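PDB 3AQ2: 6b protein from Agrobacterium vitis, which disturbs plant cell proliferation, probably by acting on host miRNA machinery through a toxin-like ADP-ribosylation fold. Local coordinates for residues 9-20 with 197-207. Numbering follows the deposited sequence.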
ATOM      1  N   TRP A   9      -4.211   4.982 -15.723  1.00 15.40           N
ATOM      2  CA  TRP A   9      -3.123   4.142 -15.240  1.00 15.52           C
ATOM      3  C   TRP A   9      -3.514   2.673 -15.220  1.00 15.76           C
ATOM      4  O   TRP A   9      -4.487   2.294 -14.559  1.00 16.47           O
ATOM      5  CB  TRP A   9      -2.700   4.580 -13.835  1.00 14.41           C
ATOM      6  CG  TRP A   9      -1.641   3.693 -13.251  1.00 13.95           C
ATOM      7  CD1 TRP A   9      -1.796   2.777 -12.247  1.00 14.35           C
ATOM      8  CD2 TRP A   9      -0.263   3.646 -13.631  1.00 14.67           C
ATOM      9  NE1 TRP A   9      -0.596   2.152 -11.992  1.00 12.96           N
ATOM     10  CE2 TRP A   9       0.362   2.670 -12.822  1.00 12.89           C
ATOM     11  CE3 TRP A   9       0.506   4.333 -14.581  1.00 17.17           C
ATOM     12  CZ2 TRP A   9       1.728   2.363 -12.929  1.00 14.42           C
ATOM     13  CZ3 TRP A   9       1.864   4.032 -14.693  1.00 16.41           C
ATOM     14  CH2 TRP A   9       2.463   3.053 -13.861  1.00 15.53           C
ATOM     15  N   GLN A  10      -2.744   1.859 -15.937  1.00 17.01           N
ATOM     16  CA  GLN A  10      -2.908   0.413 -15.915  1.00 18.03           C
ATOM     17  C   GLN A  10      -1.976  -0.135 -14.832  1.00 16.28           C
ATOM     18  O   GLN A  10      -0.755   0.012 -14.937  1.00 16.15           O
ATOM     19  CB  GLN A  10      -2.575  -0.179 -17.293  1.00 19.34           C
ATOM     20  CG  GLN A  10      -3.423   0.401 -18.438  1.00 22.95           C
ATOM     21  CD  GLN A  10      -3.059  -0.128 -19.830  1.00 24.58           C
ATOM     22  OE1 GLN A  10      -2.256  -1.058 -19.975  1.00 31.29           O
ATOM     23  NE2 GLN A  10      -3.658   0.467 -20.857  1.00 31.20           N
ATOM     24  N   VAL A  11      -2.549  -0.727 -13.784  1.00 14.66           N
ATOM     25  CA  VAL A  11      -1.733  -1.328 -12.713  1.00 14.08           C
ATOM     26  C   VAL A  11      -0.683  -2.269 -13.317  1.00 14.12           C
ATOM     27  O   VAL A  11      -0.975  -3.009 -14.272  1.00 14.61           O
ATOM     28  CB  VAL A  11      -2.608  -2.072 -11.667  1.00 13.80           C
ATOM     29  CG1 VAL A  11      -3.223  -3.357 -12.256  1.00 15.27           C
ATOM     30  CG2 VAL A  11      -1.807  -2.374 -10.410  1.00 14.19           C
ATOM     31  N   ARG A  12       0.537  -2.218 -12.784  1.00 13.41           N
ATOM     32  CA  ARG A  12       1.589  -3.113 -13.265  1.00 13.69           C
ATOM     33  C   ARG A  12       1.446  -4.426 -12.507  1.00 13.14           C
ATOM     34  O   ARG A  12       1.675  -4.480 -11.292  1.00 12.29           O
ATOM     35  CB  ARG A  12       2.993  -2.548 -13.038  1.00 14.13           C
ATOM     36  CG  ARG A  12       3.442  -1.303 -13.832  1.00 18.26           C
ATOM     37  CD  ARG A  12       2.553  -0.845 -14.956  1.00 21.37           C
ATOM     38  NE  ARG A  12       3.218   0.226 -15.706  1.00 21.67           N
ATOM     39  CZ  ARG A  12       2.583   1.145 -16.430  1.00 23.66           C
ATOM     40  NH1 ARG A  12       1.254   1.146 -16.514  1.00 23.44           N
ATOM     41  NH2 ARG A  12       3.285   2.080 -17.066  1.00 24.24           N
ATOM     42  N   ASP A  13       1.051  -5.479 -13.221  1.00 13.20           N
ATOM     43  CA  ASP A  13       0.927  -6.789 -12.594  1.00 13.29           C
ATOM     44  C   ASP A  13       2.276  -7.499 -12.677  1.00 12.91           C
ATOM     45  O   ASP A  13       2.664  -7.999 -13.743  1.00 14.09           O
ATOM     46  CB  ASP A  13      -0.174  -7.606 -13.269  1.00 14.62           C
ATOM     47  CG  ASP A  13      -0.430  -8.947 -12.587  1.00 16.03           C
ATOM     48  OD1 ASP A  13       0.290  -9.316 -11.632  1.00 14.64           O
ATOM     49  OD2 ASP A  13      -1.372  -9.650 -13.034  1.00 21.10           O
ATOM     50  N   LEU A  14       2.997  -7.507 -11.555  1.00 11.86           N
ATOM     51  CA  LEU A  14       4.357  -8.037 -11.515  1.00 11.39           C
ATOM     52  C   LEU A  14       4.410  -9.425 -10.866  1.00 12.06           C
ATOM     53  O   LEU A  14       5.488  -9.890 -10.480  1.00 11.92           O
ATOM     54  CB  LEU A  14       5.295  -7.065 -10.776  1.00 10.91           C
ATOM     55  CG  LEU A  14       5.293  -5.640 -11.335  1.00 11.73           C
ATOM     56  CD1 LEU A  14       6.214  -4.726 -10.511  1.00 12.53           C
ATOM     57  CD2 LEU A  14       5.672  -5.632 -12.817  1.00 12.83           C
ATOM     58  N   ARG A  15       3.257 -10.097 -10.771  1.00 12.81           N
ATOM     59  CA  ARG A  15       3.198 -11.404 -10.092  1.00 13.74           C
ATOM     60  C   ARG A  15       4.052 -12.503 -10.733  1.00 14.66           C
ATOM     61  O   ARG A  15       4.377 -13.484 -10.065  1.00 15.60           O
ATOM     62  CB  ARG A  15       1.752 -11.889  -9.934  1.00 13.99           C
ATOM     63  CG  ARG A  15       0.962 -11.132  -8.885  1.00 13.35           C
ATOM     64  CD  ARG A  15      -0.474 -11.616  -8.839  1.00 17.11           C
ATOM     65  NE  ARG A  15      -1.214 -11.194 -10.025  1.00 18.77           N
ATOM     66  CZ  ARG A  15      -2.480 -11.523 -10.279  1.00 23.14           C
ATOM     67  NH1 ARG A  15      -3.150 -12.296  -9.432  1.00 25.17           N
ATOM     68  NH2 ARG A  15      -3.070 -11.089 -11.382  1.00 22.78           N
ATOM     69  N   ARG A  16       4.395 -12.346 -12.010  1.00 15.55           N
ATOM     70  CA  ARG A  16       5.242 -13.327 -12.707  1.00 16.74           C
ATOM     71  C   ARG A  16       6.682 -12.849 -12.812  1.00 16.14           C
ATOM     72  O   ARG A  16       7.500 -13.462 -13.502  1.00 17.66           O
ATOM     73  CB  ARG A  16       4.650 -13.685 -14.073  1.00 18.66           C
ATOM     74  CG  ARG A  16       3.234 -14.193 -13.939  1.00 22.13           C
ATOM     75  CD  ARG A  16       2.751 -15.006 -15.119  1.00 30.15           C
ATOM     76  NE  ARG A  16       1.430 -15.564 -14.824  1.00 35.54           N
ATOM     77  CZ  ARG A  16       1.211 -16.656 -14.088  1.00 38.09           C
ATOM     78  NH1 ARG A  16       2.222 -17.343 -13.569  1.00 39.60           N
ATOM     79  NH2 ARG A  16      -0.033 -17.071 -13.877  1.00 39.06           N
ATOM     80  N   ILE A  17       6.988 -11.758 -12.104  1.00 14.94           N
ATOM     81  CA  ILE A  17       8.367 -11.290 -11.986  1.00 14.69           C
ATOM     82  C   ILE A  17       8.853 -11.685 -10.592  1.00 13.93           C
ATOM     83  O   ILE A  17       8.549 -11.012  -9.589  1.00 13.57           O
ATOM     84  CB  ILE A  17       8.513  -9.756 -12.206  1.00 15.12           C
ATOM     85  CG1 ILE A  17       7.912  -9.317 -13.549  1.00 16.13           C
ATOM     86  CG2 ILE A  17       9.987  -9.356 -12.150  1.00 15.60           C
ATOM     87  CD1 ILE A  17       8.542  -9.948 -14.754  1.00 18.72           C
ATOM     88  N   LEU A  18       9.606 -12.782 -10.540  1.00 14.51           N
ATOM     89  CA  LEU A  18       9.868 -13.455  -9.270  1.00 14.09           C
ATOM     90  C   LEU A  18      11.317 -13.389  -8.809  1.00 14.40           C
ATOM     91  O   LEU A  18      11.634 -13.791  -7.690  1.00 15.35           O
ATOM     92  CB  LEU A  18       9.353 -14.903  -9.305  1.00 14.43           C
ATOM     93  CG  LEU A  18       7.828 -15.036  -9.442  1.00 14.06           C
ATOM     94  CD1 LEU A  18       7.441 -16.485  -9.630  1.00 17.87           C
ATOM     95  CD2 LEU A  18       7.087 -14.418  -8.253  1.00 15.64           C
ATOM     96  N   ARG A  19      12.189 -12.863  -9.659  1.00 14.49           N
ATOM     97  CA  ARG A  19      13.567 -12.627  -9.264  1.00 14.57           C
ATOM     98  C   ARG A  19      13.683 -11.253  -8.626  1.00 14.08           C
ATOM     99  O   ARG A  19      13.208 -10.254  -9.180  1.00 14.39           O
ATOM    100  CB  ARG A  19      14.497 -12.765 -10.464  1.00 15.68           C
ATOM    101  CG  ARG A  19      14.520 -14.181 -11.032  1.00 17.79           C
ATOM    102  CD  ARG A  19      15.503 -14.291 -12.168  1.00 22.30           C
ATOM    103  NE  ARG A  19      16.870 -14.038 -11.714  1.00 25.87           N
ATOM    104  CZ  ARG A  19      17.581 -12.967 -12.043  1.00 28.60           C
ATOM    105  NH1 ARG A  19      17.086 -12.044 -12.860  1.00 29.91           N
ATOM    106  NH2 ARG A  19      18.804 -12.830 -11.567  1.00 30.41           N
ATOM    107  N   VAL A  20      14.330 -11.214  -7.464  1.00 13.02           N
ATOM    108  CA  VAL A  20      14.429  -9.986  -6.666  1.00 12.88           C
ATOM    109  C   VAL A  20      14.952  -8.786  -7.470  1.00 13.03           C
ATOM    110  O   VAL A  20      14.347  -7.716  -7.450  1.00 12.63           O
ATOM    111  CB  VAL A  20      15.312 -10.200  -5.420  1.00 12.81           C
ATOM    112  CG1 VAL A  20      15.583  -8.861  -4.720  1.00 12.59           C
ATOM    113  CG2 VAL A  20      14.648 -11.199  -4.459  1.00 11.95           C
ATOM    114  N   ILE A 197      -3.430   1.946  -7.235  1.00 11.38           N
ATOM    115  CA  ILE A 197      -2.393   0.953  -6.991  1.00 10.36           C
ATOM    116  C   ILE A 197      -1.348   1.092  -8.088  1.00 10.95           C
ATOM    117  O   ILE A 197      -1.692   1.087  -9.269  1.00 11.58           O
ATOM    118  CB  ILE A 197      -2.994  -0.485  -6.982  1.00 10.29           C
ATOM    119  CG1 ILE A 197      -4.165  -0.594  -5.978  1.00 10.25           C
ATOM    120  CG2 ILE A 197      -1.896  -1.531  -6.690  1.00  9.69           C
ATOM    121  CD1 ILE A 197      -3.815  -0.221  -4.522  1.00 10.09           C
ATOM    122  N   VAL A 198      -0.080   1.244  -7.705  1.00 10.42           N
ATOM    123  CA  VAL A 198       0.989   1.359  -8.694  1.00 10.34           C
ATOM    124  C   VAL A 198       1.270  -0.008  -9.327  1.00 10.25           C
ATOM    125  O   VAL A 198       1.293  -0.147 -10.557  1.00 11.05           O
ATOM    126  CB  VAL A 198       2.273   1.947  -8.086  1.00 10.19           C
ATOM    127  CG1 VAL A 198       3.390   2.000  -9.145  1.00 10.78           C
ATOM    128  CG2 VAL A 198       1.987   3.337  -7.511  1.00 11.73           C
ATOM    129  N   ALA A 199       1.467  -1.005  -8.474  1.00  9.89           N
ATOM    130  CA  ALA A 199       1.804  -2.350  -8.928  1.00 10.26           C
ATOM    131  C   ALA A 199       1.333  -3.388  -7.918  1.00 10.16           C
ATOM    132  O   ALA A 199       1.060  -3.062  -6.758  1.00  9.89           O
ATOM    133  CB  ALA A 199       3.315  -2.471  -9.136  1.00 10.96           C
ATOM    134  N   LEU A 200       1.245  -4.640  -8.361  1.00 10.63           N
ATOM    135  CA  LEU A 200       1.040  -5.762  -7.438  1.00 10.34           C
ATOM    136  C   LEU A 200       2.064  -6.847  -7.762  1.00 10.22           C
ATOM    137  O   LEU A 200       2.594  -6.904  -8.876  1.00 11.11           O
ATOM    138  CB  LEU A 200      -0.391  -6.316  -7.505  1.00 11.32           C
ATOM    139  CG  LEU A 200      -0.852  -7.074  -8.763  1.00 12.17           C
ATOM    140  CD1 LEU A 200      -1.902  -8.123  -8.405  1.00 15.35           C
ATOM    141  CD2 LEU A 200      -1.410  -6.116  -9.835  1.00 12.51           C
ATOM    142  N   GLY A 201       2.365  -7.692  -6.781  1.00  9.22           N
ATOM    143  CA  GLY A 201       3.348  -8.737  -7.027  1.00  9.27           C
ATOM    144  C   GLY A 201       3.326  -9.782  -5.942  1.00  9.17           C
ATOM    145  O   GLY A 201       2.466  -9.757  -5.052  1.00  9.10           O
ATOM    146  N   SER A 202       4.268 -10.713  -6.059  1.00  9.98           N
ATOM    147  CA  SER A 202       4.438 -11.807  -5.106  1.00 10.69           C
ATOM    148  C   SER A 202       5.621 -11.550  -4.167  1.00 10.81           C
ATOM    149  O   SER A 202       6.585 -10.873  -4.545  1.00 11.49           O
ATOM    150  CB  SER A 202       4.678 -13.101  -5.878  1.00 11.20           C
ATOM    151  OG  SER A 202       4.984 -14.166  -4.989  1.00 12.70           O
ATOM    152  N   CYS A 203       5.540 -12.109  -2.951  1.00 10.55           N
ATOM    153  CA  CYS A 203       6.635 -12.087  -1.985  1.00 10.82           C
ATOM    154  C   CYS A 203       7.463 -13.371  -2.025  1.00 11.87           C
ATOM    155  O   CYS A 203       8.442 -13.504  -1.297  1.00 12.33           O
ATOM    156  CB  CYS A 203       6.107 -11.860  -0.560  1.00 10.63           C
ATOM    157  SG  CYS A 203       5.265 -10.282  -0.415  1.00 12.38           S
ATOM    158  N   HIS A 204       7.055 -14.308  -2.878  1.00 12.28           N
ATOM    159  CA  HIS A 204       7.722 -15.611  -2.991  1.00 13.12           C
ATOM    160  C   HIS A 204       8.804 -15.496  -4.045  1.00 12.97           C
ATOM    161  O   HIS A 204       8.669 -15.990  -5.176  1.00 14.12           O
ATOM    162  CB  HIS A 204       6.698 -16.698  -3.315  1.00 14.19           C
ATOM    163  CG  HIS A 204       5.597 -16.766  -2.311  1.00 17.21           C
ATOM    164  ND1 HIS A 204       5.828 -17.073  -0.986  1.00 20.36           N
ATOM    165  CD2 HIS A 204       4.270 -16.514  -2.419  1.00 19.46           C
ATOM    166  CE1 HIS A 204       4.684 -17.024  -0.323  1.00 20.82           C
ATOM    167  NE2 HIS A 204       3.723 -16.696  -1.173  1.00 21.58           N
ATOM    168  N   LEU A 205       9.893 -14.843  -3.642  1.00 12.36           N
ATOM    169  CA  LEU A 205      10.898 -14.368  -4.587  1.00 12.17           C
ATOM    170  C   LEU A 205      12.170 -15.190  -4.536  1.00 13.19           C
ATOM    171  O   LEU A 205      12.503 -15.775  -3.507  1.00 14.05           O
ATOM    172  CB  LEU A 205      11.222 -12.890  -4.329  1.00 12.11           C
ATOM    173  CG  LEU A 205      10.009 -11.951  -4.410  1.00 10.96           C
ATOM    174  CD1 LEU A 205      10.351 -10.555  -3.867  1.00 11.55           C
ATOM    175  CD2 LEU A 205       9.498 -11.862  -5.857  1.00 11.24           C
ATOM    176  N   THR A 206      12.869 -15.208  -5.662  1.00 13.51           N
ATOM    177  CA  THR A 206      14.148 -15.883  -5.783  1.00 14.79           C
ATOM    178  C   THR A 206      15.244 -14.825  -5.846  1.00 14.55           C
ATOM    179  O   THR A 206      15.134 -13.836  -6.567  1.00 14.10           O
ATOM    180  CB  THR A 206      14.191 -16.744  -7.060  1.00 15.93           C
ATOM    181  OG1 THR A 206      13.036 -17.599  -7.095  1.00 18.47           O
ATOM    182  CG2 THR A 206      15.444 -17.620  -7.071  1.00 17.35           C
ATOM    183  N   ARG A 207      16.312 -15.031  -5.091  1.00 14.20           N
ATOM    184  CA  ARG A 207      17.405 -14.076  -5.106  1.00 15.30           C
ATOM    185  C   ARG A 207      18.215 -14.132  -6.398  1.00 16.87           C
ATOM    186  O   ARG A 207      18.654 -13.099  -6.905  1.00 18.04           O
ATOM    187  CB  ARG A 207      18.300 -14.285  -3.888  1.00 15.21           C
ATOM    188  CG  ARG A 207      19.373 -13.219  -3.704  1.00 15.62           C
ATOM    189  CD  ARG A 207      18.790 -11.823  -3.481  1.00 14.89           C
ATOM    190  NE  ARG A 207      19.836 -10.807  -3.601  1.00 15.60           N
ATOM    191  CZ  ARG A 207      20.204 -10.234  -4.746  1.00 16.27           C
ATOM    192  NH1 ARG A 207      19.605 -10.557  -5.889  1.00 13.76           N
ATOM    193  NH2 ARG A 207      21.174  -9.326  -4.747  1.00 15.33           N
ATOM    194  OXT ARG A 207      18.460 -15.202  -6.965  1.00 17.93           O
TER
HETATM  195  O   HOH W   1       6.397 -10.237  -7.816  1.00 11.44           O
HETATM  196  O   HOH W   2      18.868 -15.042  -9.734  1.00 34.63           O
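Leu200 packs its side chain against Asp13 and Arg15. A chi1 of 70° sets Leu200 CG between its backbone N and carbonyl carbon, 3.8 Å from Asp13 OD1. There the chain forks. Leu200 CD2 packs against Asp13 CA and meets Val11 CG2 at 3.8 Å. Leu200 CD1 lies over one face of the Arg15 guanidinium, 3.5 Å from Arg15 NE and offset toward the rim. That guanidinium is held by Asp13, whose carboxylate it grips side-on, NE to OD1 and NH2 to OD2; OD1 also takes the backbone N of Arg15 on its other face, closing an Asx turn. Gln76 takes Arg15 NH1.

Alongside these side chains the backbones run parallel, with Arg12 N giving a nearly straight bond to Val198 O (176°) and Arg12 O receiving Leu200 N, before Leu14 N reaches Leu200 O at 2.8 Å. The chains then part around a water that joins Leu14 O to Ser202 N, and meet again where Thr206 N binds Leu18 O and Val20 N binds Thr206 O at 2.9 Å. Helix 20-38 packs against Leu14 and Leu205. The arrangement is that of a short parallel edge strand, 12-13, added beside 199-202 in a mixed four-stranded sheet, within a protein of the ADP-ribosylation fold.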